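PDB 7D6V: succinate dehydrogenase (Membrane anchor subunit) from Mycolicibacterium smegmatis, which forms the membrane anchor of succinate dehydrogenase, where it holds a Rieske-type [2Fe-2S] cluster and probably passes electrons from succinate on to a quinone. Local coordinates for residues C74-T77 with A78-P81; G82-H85 with F86-V90; A49-R52 with A53-S57; V252-D255 with F256-L260; V225-W228 with I229-Q232. All coordinates share one frame; numbering follows the deposited sequence.

Contact 1 (C74-T77 with A78-P81); sequences CVST and ACAP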
# COMPACT_ATOMS: atom_id res chain seq x y z
N CYS C 74 37.67 -32.93 25.23
CA CYS C 74 38.74 -32.84 26.22
C CYS C 74 39.79 -33.88 25.84
O CYS C 74 39.80 -34.99 26.36
CB CYS C 74 38.14 -33.07 27.62
SG CYS C 74 39.04 -32.36 29.00
N VAL C 75 40.69 -33.50 24.93
CA VAL C 75 41.49 -34.45 24.17
C VAL C 75 42.96 -34.43 24.60
O VAL C 75 43.83 -34.83 23.82
CB VAL C 75 41.35 -34.19 22.66
CG1 VAL C 75 39.91 -34.33 22.23
CG2 VAL C 75 41.87 -32.81 22.32
N SER C 76 43.26 -33.99 25.81
CA SER C 76 44.63 -33.93 26.29
C SER C 76 44.84 -34.98 27.38
O SER C 76 43.90 -35.42 28.03
CB SER C 76 44.97 -32.54 26.83
OG SER C 76 46.08 -32.59 27.70
N THR C 77 46.10 -35.38 27.56
CA THR C 77 46.44 -36.32 28.61
C THR C 77 46.58 -35.65 29.97
O THR C 77 46.78 -36.35 30.97
CB THR C 77 47.73 -37.06 28.27
OG1 THR C 77 48.80 -36.13 28.12
CG2 THR C 77 47.56 -37.84 26.97
N ALA C 78 46.48 -34.33 30.03
CA ALA C 78 46.49 -33.59 31.29
C ALA C 78 45.09 -33.42 31.86
O ALA C 78 44.93 -32.76 32.89
CB ALA C 78 47.14 -32.22 31.09
N CYS C 79 44.08 -33.99 31.21
CA CYS C 79 42.69 -33.85 31.59
C CYS C 79 42.34 -34.82 32.71
O CYS C 79 43.02 -35.82 32.94
CB CYS C 79 41.79 -34.09 30.38
SG CYS C 79 42.22 -33.07 28.96
N ALA C 80 41.25 -34.51 33.41
CA ALA C 80 40.82 -35.34 34.52
C ALA C 80 40.45 -36.73 34.02
O ALA C 80 39.93 -36.87 32.91
CB ALA C 80 39.62 -34.71 35.23
N PRO C 81 40.73 -37.78 34.79
CA PRO C 81 40.43 -39.14 34.34
C PRO C 81 38.95 -39.31 34.02
O PRO C 81 38.08 -38.95 34.82
CB PRO C 81 40.86 -40.01 35.52
CG PRO C 81 41.90 -39.21 36.21
CD PRO C 81 41.46 -37.78 36.07
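Two chi1 angles bring the thiol groups of Cys74 and Cys79 together on the inner side of a tight loop. Cys74 SG is turned opposite its own nitrogen about the CA-CB bond (chi1 -155°), whereas Cys79 SG lies beside its nitrogen and opposite its carbonyl carbon (chi1 -53°). Each sulfur thereby turns to the other, with Cys74 SG and Cys79 SG 3.3 Å apart. That is well beyond the length of a disulfide bond, so the two residues are modelled as separate side chains in apolar contact. The Cys79 sulfur also lies against Ser76, its SG 3.5 Å from Ser76 CB.

The backbone between them forms a type I beta turn from Ser76 to Cys79. Its closing bond is weak, with Cys79 N 3.5 Å from Ser76 O. A second bond braces the corner: Ser76 OG accepts from Ala78 N at 2.9 Å, nearly straight at 170°. This side-chain link to the N-H two residues on is an ST turn, a task that serine's short hydroxyl arm suits. Thr77 sits at the exposed corner, and its OG1 is bonded to Gly91 O. Ala78, with only a methyl group, fits beside that corner, its CB 3.6 Å from Ser76 OG.

Chemically, the weak closing bond of the turn is backed by the straighter one to Ser76 OG. Because that buried hydroxyl is also bonded to Gly91 O, it joins the turn to the later part of the same loop, while the two sulfurs fill the inside without a disulfide.

Contact 2 (G82-H85 with F86-V90); sequences GSSH and FGQWV
Van der Waals contact joins Ser84 to Gly87 and Gln88. Ser84 CB approaches Gly87 O at 3.6 Å, and its OG lies alongside the aliphatic part of the glutamine, 3.2 Å from Gln88 CG. Beyond CG the Gln88 chain runs on extended (chi2 168°), carrying its amide past the serine. A small serine suits this place because the methylene groups can pass close beside it.

A CH-pi contact links the next pair. His85 CB sits over one face of the Phe86 ring, 4.3 Å from the centroid and only 14° off the ring normal, though displaced toward the rim. The imidazole itself leads away from the ring, so it is the histidine's methylene that meets the phenyl face.

Backbone shape accounts for the glycine that follows Phe86. Gly87 has a positive phi of 87°, at which a side chain would press on the carbonyl oxygen of Phe86.

No hydrogen bond crosses between 82-85 and 86-90; the side-chain bonds described here go to other parts of the chain. Ser84 OG is bonded to Cys74 O, Gln88 NE2 weakly to Ser76 O and His85 ND1 weakly to Asp172 OD1. Phe86 and His85 meanwhile touch helix 155-175 through Val168 and Thr175. The chemistry therefore implies a bend whose two halves meet by packing, while its polar ends tie it to the preceding loop and, more weakly, to helix 155-175.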
# COMPACT_ATOMS: atom_id res chain seq x y z
N GLY C 82 38.68 -39.87 32.84
CA GLY C 82 37.33 -40.10 32.39
C GLY C 82 36.71 -38.96 31.60
O GLY C 82 35.61 -39.13 31.06
N SER C 83 37.38 -37.81 31.52
CA SER C 83 36.82 -36.67 30.79
C SER C 83 37.00 -36.78 29.29
O SER C 83 36.28 -36.11 28.54
CB SER C 83 37.46 -35.38 31.28
OG SER C 83 37.26 -35.20 32.66
N SER C 84 37.93 -37.61 28.82
CA SER C 84 38.21 -37.75 27.40
C SER C 84 37.30 -38.84 26.84
O SER C 84 37.55 -40.03 27.00
CB SER C 84 39.68 -38.08 27.16
OG SER C 84 40.49 -36.98 27.54
N HIS C 85 36.22 -38.42 26.18
CA HIS C 85 35.26 -39.34 25.59
C HIS C 85 35.61 -39.73 24.17
O HIS C 85 35.03 -40.69 23.65
CB HIS C 85 33.86 -38.74 25.65
CG HIS C 85 33.42 -38.38 27.03
ND1 HIS C 85 32.58 -37.32 27.29
CD2 HIS C 85 33.72 -38.94 28.22
CE1 HIS C 85 32.37 -37.25 28.60
NE2 HIS C 85 33.05 -38.21 29.18
N PHE C 86 36.53 -39.02 23.52
CA PHE C 86 36.97 -39.33 22.17
C PHE C 86 38.47 -39.57 22.12
O PHE C 86 39.12 -39.32 21.11
CB PHE C 86 36.57 -38.21 21.21
CG PHE C 86 35.17 -37.71 21.42
CD1 PHE C 86 34.93 -36.57 22.17
CD2 PHE C 86 34.09 -38.39 20.89
CE1 PHE C 86 33.64 -36.12 22.37
CE2 PHE C 86 32.80 -37.94 21.09
CZ PHE C 86 32.58 -36.80 21.83
N GLY C 87 39.03 -40.07 23.22
CA GLY C 87 40.45 -40.35 23.30
C GLY C 87 41.27 -39.14 23.71
O GLY C 87 40.80 -38.00 23.74
N GLN C 88 42.52 -39.42 24.06
CA GLN C 88 43.49 -38.39 24.41
C GLN C 88 44.52 -38.30 23.28
O GLN C 88 45.16 -39.29 22.94
CB GLN C 88 44.17 -38.71 25.74
CG GLN C 88 43.26 -38.48 26.94
CD GLN C 88 43.82 -39.06 28.21
OE1 GLN C 88 44.49 -40.09 28.21
NE2 GLN C 88 43.55 -38.39 29.32
N TRP C 89 44.66 -37.10 22.72
CA TRP C 89 45.44 -36.92 21.50
C TRP C 89 46.70 -36.08 21.66
O TRP C 89 47.71 -36.39 21.03
CB TRP C 89 44.56 -36.27 20.41
CG TRP C 89 43.37 -37.10 20.03
CD1 TRP C 89 42.05 -36.76 20.17
CD2 TRP C 89 43.38 -38.40 19.42
NE1 TRP C 89 41.25 -37.77 19.70
CE2 TRP C 89 42.04 -38.79 19.23
CE3 TRP C 89 44.39 -39.28 19.03
CZ2 TRP C 89 41.68 -40.01 18.67
CZ3 TRP C 89 44.04 -40.49 18.46
CH2 TRP C 89 42.70 -40.84 18.29
N VAL C 90 46.68 -35.04 22.49
CA VAL C 90 47.72 -34.01 22.48
C VAL C 90 48.22 -33.76 23.90
O VAL C 90 47.61 -33.01 24.67
CB VAL C 90 47.25 -32.72 21.79
CG1 VAL C 90 46.04 -32.09 22.49
CG2 VAL C 90 48.39 -31.72 21.72

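Contact 3 (A49-R52 with A53-S57); sequences ATIR and AFWGS
The end of helix 33-55, where the chain leaves the helix through a glycine with positive phi, is built by Ala49-Arg52 and Ala53-Ser57. Near its end the helix keeps two bonds of the i to i+4 alpha-helical pattern: Ala53 N reaches Ala49 O at 2.9 Å, and Phe54 N reaches Thr50 O at 3.0 Å. Further on, Trp55 N makes a weak bond to Arg52 O. Gly56 is the first residue to depart from helical angles; at its positive phi a side chain would run into the carbonyl oxygen of Trp55, so a residue without CB suits the exit. Tyr71 OH is bonded to both Arg52 O and Gly56 N, joining the helix end to the loop that follows.

On the outer surface the side chains match in pairs four residues apart. Thr50 and Phe54 run alongside each other in the same direction, and the methyl CG2 of Thr50 is 3.8 Å from Phe54 CD2. The threonine can offer that methyl because its OG1 turns back to Val46 O. Ile51 CG2 approaches the six-membered part of the indole at an oblique angle, 4.0 Å from Trp55 CE3.

Arg52 is the polar centre. Bends at chi2 (-59°) and chi3 (-74°) fold its long chain along the helix end, where the buried guanidinium finds several acceptors: NE forms a salt bridge with Asp255 OD2, and NH2 bonds to Ala58 O. Its third nitrogen, NH1, donates to Ser57 O at 3.0 Å, lying in the plane of that carbonyl, while the oxygen sits 25° out of the guanidinium plane.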
# COMPACT_ATOMS: atom_id res chain seq x y z
N ALA C 49 33.26 -16.44 30.06
CA ALA C 49 33.67 -17.56 29.23
C ALA C 49 35.18 -17.66 29.15
O ALA C 49 35.74 -18.75 29.26
CB ALA C 49 33.06 -17.43 27.84
N THR C 50 35.86 -16.53 28.97
CA THR C 50 37.32 -16.56 28.89
C THR C 50 37.93 -17.05 30.19
O THR C 50 38.79 -17.95 30.20
CB THR C 50 37.85 -15.17 28.54
OG1 THR C 50 37.02 -14.59 27.53
CG2 THR C 50 39.28 -15.26 28.03
N ILE C 51 37.49 -16.49 31.32
CA ILE C 51 38.06 -16.88 32.61
C ILE C 51 37.83 -18.36 32.86
O ILE C 51 38.75 -19.09 33.24
CB ILE C 51 37.48 -16.01 33.74
CG1 ILE C 51 37.88 -14.55 33.56
CG2 ILE C 51 37.96 -16.52 35.09
CD1 ILE C 51 37.27 -13.62 34.59
N ARG C 52 36.60 -18.84 32.64
CA ARG C 52 36.30 -20.23 32.94
C ARG C 52 36.98 -21.19 31.98
O ARG C 52 37.38 -22.28 32.38
CB ARG C 52 34.79 -20.44 32.95
CG ARG C 52 34.17 -20.27 34.32
CD ARG C 52 34.78 -21.24 35.31
NE ARG C 52 34.31 -22.60 35.08
CZ ARG C 52 34.87 -23.68 35.61
NH1 ARG C 52 35.93 -23.57 36.40
NH2 ARG C 52 34.37 -24.88 35.34
N ALA C 53 37.11 -20.80 30.71
CA ALA C 53 37.78 -21.66 29.74
C ALA C 53 39.27 -21.78 30.01
O ALA C 53 39.86 -22.84 29.77
CB ALA C 53 37.54 -21.14 28.33
N PHE C 54 39.89 -20.72 30.51
CA PHE C 54 41.32 -20.79 30.81
C PHE C 54 41.62 -21.17 32.26
O PHE C 54 42.79 -21.27 32.61
CB PHE C 54 41.99 -19.46 30.47
CG PHE C 54 42.21 -19.26 29.01
CD1 PHE C 54 43.26 -19.89 28.36
CD2 PHE C 54 41.36 -18.46 28.27
CE1 PHE C 54 43.46 -19.72 27.02
CE2 PHE C 54 41.56 -18.29 26.92
CZ PHE C 54 42.61 -18.92 26.29
N TRP C 55 40.60 -21.37 33.09
CA TRP C 55 40.86 -21.74 34.48
C TRP C 55 41.58 -23.07 34.58
O TRP C 55 42.52 -23.22 35.37
CB TRP C 55 39.56 -21.77 35.28
CG TRP C 55 39.83 -21.74 36.75
CD1 TRP C 55 39.98 -22.80 37.58
CD2 TRP C 55 40.01 -20.57 37.55
NE1 TRP C 55 40.23 -22.37 38.86
CE2 TRP C 55 40.25 -21.00 38.86
CE3 TRP C 55 39.98 -19.20 37.28
CZ2 TRP C 55 40.46 -20.11 39.91
CZ3 TRP C 55 40.19 -18.32 38.32
CH2 TRP C 55 40.43 -18.78 39.62
N GLY C 56 41.15 -24.07 33.81
CA GLY C 56 41.84 -25.33 33.77
C GLY C 56 41.51 -26.31 34.87
O GLY C 56 42.14 -27.36 34.95
N SER C 57 40.54 -25.99 35.73
CA SER C 57 40.15 -26.90 36.79
C SER C 57 38.67 -26.70 37.09
O SER C 57 38.04 -25.76 36.61
CB SER C 57 41.00 -26.70 38.05
OG SER C 57 40.65 -25.51 38.73

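Contact 4 (V252-D255 with F256-L260); sequences VLTD and FYIML
Neither aromatic ring of Phe256 or Tyr257 lays a face or an edge on residues 252-255; each meets them through its CB, Phe256 CB lying 3.4 Å from Val252 O and Tyr257 CB 3.5 Å from Leu253 O. In both residues CG is opposite the backbone nitrogen (chi1 -168° for Phe256), which carries the rings outward, Phe256 to Tyr48 and Tyr257 to Ile191 and Ser267. The third flat group, the Asp255 carboxylate, passes near the following turn, with OD2 4.3 Å from Met259 CB.

All this sits on the helix 240-264, which is alpha-helical throughout 252-260. Its i to i+4 bonds are regular: Tyr257 N to Leu253 O at 2.9 Å, Ile258 N to Thr254 O at 3.0 Å and Met259 N to Asp255 O at 2.9 Å. Thr254 is small enough to sit against helix 188-204, and its hydroxyl is satisfied by Thr250 O, leaving CG2 4.2 Å from Ile258 CD1. The apolar Ile258 packs on Thr68. Asp255 is buried, a costly place for an acid that its partner Arg52 would probably ease; Met259 lays its flexible thioether chain against the same arginine.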
# COMPACT_ATOMS: atom_id res chain seq x y z
N VAL C 252 26.10 -20.21 30.70
CA VAL C 252 26.73 -19.66 31.90
C VAL C 252 26.27 -20.40 33.15
O VAL C 252 27.08 -20.76 34.01
CB VAL C 252 26.46 -18.15 32.00
CG1 VAL C 252 26.91 -17.62 33.35
CG2 VAL C 252 27.16 -17.41 30.89
N LEU C 253 24.96 -20.66 33.26
CA LEU C 253 24.46 -21.37 34.44
C LEU C 253 24.93 -22.82 34.48
O LEU C 253 25.20 -23.35 35.56
CB LEU C 253 22.94 -21.29 34.55
CG LEU C 253 22.30 -20.00 35.09
CD1 LEU C 253 22.37 -18.81 34.16
CD2 LEU C 253 20.86 -20.28 35.49
N THR C 254 25.01 -23.49 33.33
CA THR C 254 25.50 -24.86 33.32
C THR C 254 26.94 -24.92 33.82
O THR C 254 27.28 -25.74 34.68
CB THR C 254 25.37 -25.45 31.92
OG1 THR C 254 24.08 -25.12 31.39
CG2 THR C 254 25.52 -26.96 31.95
N ASP C 255 27.80 -24.04 33.29
CA ASP C 255 29.16 -23.93 33.80
C ASP C 255 29.18 -23.66 35.30
O ASP C 255 29.93 -24.29 36.05
CB ASP C 255 29.94 -22.84 33.07
CG ASP C 255 31.44 -23.01 33.21
OD1 ASP C 255 32.13 -23.26 32.20
OD2 ASP C 255 31.95 -22.90 34.34
N PHE C 256 28.38 -22.69 35.75
CA PHE C 256 28.44 -22.28 37.15
C PHE C 256 28.04 -23.43 38.07
O PHE C 256 28.72 -23.69 39.07
CB PHE C 256 27.56 -21.06 37.37
CG PHE C 256 27.77 -20.40 38.69
CD1 PHE C 256 29.00 -19.85 39.01
CD2 PHE C 256 26.75 -20.31 39.61
CE1 PHE C 256 29.20 -19.24 40.23
CE2 PHE C 256 26.94 -19.71 40.83
CZ PHE C 256 28.17 -19.17 41.14
N TYR C 257 26.96 -24.13 37.73
CA TYR C 257 26.52 -25.25 38.55
C TYR C 257 27.55 -26.37 38.57
O TYR C 257 27.86 -26.93 39.63
CB TYR C 257 25.17 -25.78 38.05
CG TYR C 257 24.63 -26.90 38.90
CD1 TYR C 257 23.87 -26.64 40.02
CD2 TYR C 257 24.89 -28.23 38.59
CE1 TYR C 257 23.38 -27.66 40.81
CE2 TYR C 257 24.41 -29.25 39.36
CZ TYR C 257 23.65 -28.96 40.47
OH TYR C 257 23.16 -29.99 41.25
N ILE C 258 28.09 -26.73 37.40
CA ILE C 258 29.06 -27.82 37.35
C ILE C 258 30.30 -27.45 38.15
O ILE C 258 30.85 -28.28 38.88
CB ILE C 258 29.39 -28.19 35.90
CG1 ILE C 258 28.18 -28.84 35.23
CG2 ILE C 258 30.55 -29.16 35.86
CD1 ILE C 258 28.45 -29.33 33.84
N MET C 259 30.76 -26.20 38.03
CA MET C 259 31.90 -25.74 38.82
C MET C 259 31.62 -25.83 40.31
O MET C 259 32.49 -26.25 41.08
CB MET C 259 32.24 -24.30 38.44
CG MET C 259 33.44 -23.74 39.16
SD MET C 259 33.79 -22.06 38.65
CE MET C 259 32.43 -21.19 39.42
N LEU C 260 30.42 -25.43 40.73
CA LEU C 260 30.08 -25.51 42.15
C LEU C 260 30.13 -26.94 42.65
O LEU C 260 30.64 -27.22 43.73
CB LEU C 260 28.69 -24.91 42.39
CG LEU C 260 28.61 -23.39 42.42
CD1 LEU C 260 27.18 -22.96 42.21
CD2 LEU C 260 29.14 -22.89 43.74

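Contact 5 (V225-W228 with I229-Q232); sequences VRYW and IWTQ
Val225 and Ile229, one turn apart on the helix 224-237, extend together from adjacent turns, the methyl groups Val225 CG1 and Ile229 CD1 meeting at 3.9 Å. The isoleucine also touches the tryptophan just before it, through Trp228 CE3 and Ile229 CG1 at 4.0 Å. Branched aliphatic residues suit this flank because their methyl branches can meet across one helical turn. The backbone link of the same turn is Ile229 N to Val225 O, at 3.0 Å.

On another flank the aromatic pair takes over. Tyr227 and Trp230 meet obliquely, Tyr227 CE1 lying 4.1 Å from Trp230 CE3. Both also meet the ring of Phe220, and both reach the neighbouring iron-sulfur subunit, Tyr227 packing on Glu134 of that subunit and Trp230 on its Arg138. The large aromatic surfaces let each residue pack on Phe220 and on the neighbouring subunit at once.

Farther out come the polar groups. Arg226 extends from the helix, and its NE is bonded to Thr213 O. Gln232 OE1 is bonded to the Lys235 amine, while the placing of its amide nitrogen near Trp228 is doubtful in the model. Thr231 stays close to the helix, its OG1 over one face of the Tyr227 ring and 3.8 Å from the ring plane. With chi1 at -63° that OG1 lies beside its own nitrogen and turns back to the carbonyl one turn earlier. Tyr227 O is gripped twice, by Thr231 N at 2.9 Å and by Thr231 OG1 at 3.0 Å, the two donors coming from opposite faces of the carbonyl plane.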
# COMPACT_ATOMS: atom_id res chain seq x y z
N VAL C 225 8.96 -32.69 1.40
CA VAL C 225 9.66 -32.87 2.67
C VAL C 225 10.41 -31.60 3.05
O VAL C 225 10.32 -31.12 4.19
CB VAL C 225 10.62 -34.08 2.56
CG1 VAL C 225 11.45 -34.21 3.82
CG2 VAL C 225 9.84 -35.35 2.30
N ARG C 226 11.14 -31.02 2.10
CA ARG C 226 11.93 -29.84 2.40
C ARG C 226 11.05 -28.63 2.63
O ARG C 226 11.44 -27.72 3.37
CB ARG C 226 12.94 -29.59 1.29
CG ARG C 226 13.98 -30.69 1.18
CD ARG C 226 14.85 -30.53 -0.03
NE ARG C 226 15.79 -29.42 0.13
CZ ARG C 226 16.73 -29.11 -0.75
NH1 ARG C 226 16.86 -29.83 -1.86
NH2 ARG C 226 17.53 -28.08 -0.53
N TYR C 227 9.85 -28.60 2.05
CA TYR C 227 8.90 -27.54 2.36
C TYR C 227 8.46 -27.59 3.82
O TYR C 227 8.41 -26.56 4.50
CB TYR C 227 7.68 -27.63 1.44
CG TYR C 227 6.65 -26.56 1.68
CD1 TYR C 227 7.01 -25.23 1.79
CD2 TYR C 227 5.31 -26.88 1.80
CE1 TYR C 227 6.08 -24.25 2.02
CE2 TYR C 227 4.36 -25.91 2.02
CZ TYR C 227 4.75 -24.59 2.13
OH TYR C 227 3.81 -23.61 2.35
N TRP C 228 8.15 -28.79 4.32
CA TRP C 228 7.78 -28.94 5.72
C TRP C 228 8.93 -28.55 6.64
O TRP C 228 8.74 -27.84 7.64
CB TRP C 228 7.34 -30.38 5.97
CG TRP C 228 6.80 -30.65 7.34
CD1 TRP C 228 5.51 -30.53 7.75
CD2 TRP C 228 7.55 -31.10 8.48
NE1 TRP C 228 5.40 -30.87 9.08
CE2 TRP C 228 6.64 -31.22 9.55
CE3 TRP C 228 8.89 -31.40 8.70
CZ2 TRP C 228 7.03 -31.63 10.82
CZ3 TRP C 228 9.28 -31.81 9.96
CH2 TRP C 228 8.35 -31.92 11.00
N ILE C 229 10.14 -29.00 6.30
CA ILE C 229 11.31 -28.66 7.11
C ILE C 229 11.52 -27.15 7.12
O ILE C 229 11.80 -26.55 8.16
CB ILE C 229 12.55 -29.40 6.59
CG1 ILE C 229 12.34 -30.91 6.68
CG2 ILE C 229 13.78 -28.99 7.39
CD1 ILE C 229 13.46 -31.71 6.08
N TRP C 230 11.37 -26.51 5.96
CA TRP C 230 11.56 -25.07 5.86
C TRP C 230 10.50 -24.32 6.67
O TRP C 230 10.81 -23.30 7.30
CB TRP C 230 11.53 -24.64 4.40
CG TRP C 230 11.69 -23.17 4.19
CD1 TRP C 230 12.85 -22.47 4.17
CD2 TRP C 230 10.64 -22.23 3.96
NE1 TRP C 230 12.59 -21.14 3.95
CE2 TRP C 230 11.24 -20.97 3.82
CE3 TRP C 230 9.25 -22.33 3.87
CZ2 TRP C 230 10.50 -19.81 3.58
CZ3 TRP C 230 8.52 -21.18 3.64
CH2 TRP C 230 9.15 -19.94 3.50
N THR C 231 9.26 -24.81 6.66
CA THR C 231 8.21 -24.15 7.44
C THR C 231 8.52 -24.19 8.93
O THR C 231 8.43 -23.17 9.62
CB THR C 231 6.87 -24.82 7.15
OG1 THR C 231 6.54 -24.65 5.76
CG2 THR C 231 5.77 -24.20 7.99
N GLN C 232 8.88 -25.37 9.44
CA GLN C 232 9.23 -25.45 10.86
C GLN C 232 10.48 -24.64 11.20
O GLN C 232 10.53 -23.97 12.25
CB GLN C 232 9.38 -26.91 11.28
CG GLN C 232 8.07 -27.58 11.65
CD GLN C 232 7.05 -27.57 10.54
OE1 GLN C 232 5.98 -26.98 10.67
NE2 GLN C 232 7.38 -28.21 9.43

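How the contacts relate
Followed from the N terminus, the chain meets contact 3 first, at the end of helix 33-55. Contacts 1 and 2 come next, directly after one another in the long loop before helix 104-112; their centres are 6 Å apart, and backbone bonds such as that of Val75 with Trp89 fold the two halves onto each other. Contact 5 follows on helix 224-237, and contact 4 on the next helix, 240-264. Each is local, so none encloses or crosses another. The sequence-distant tie is between contacts 3 and 4, where a salt bridge joins the helices near the two ends of the chain. Contact 5 stands apart, about 36 Å or more centre to centre from the rest.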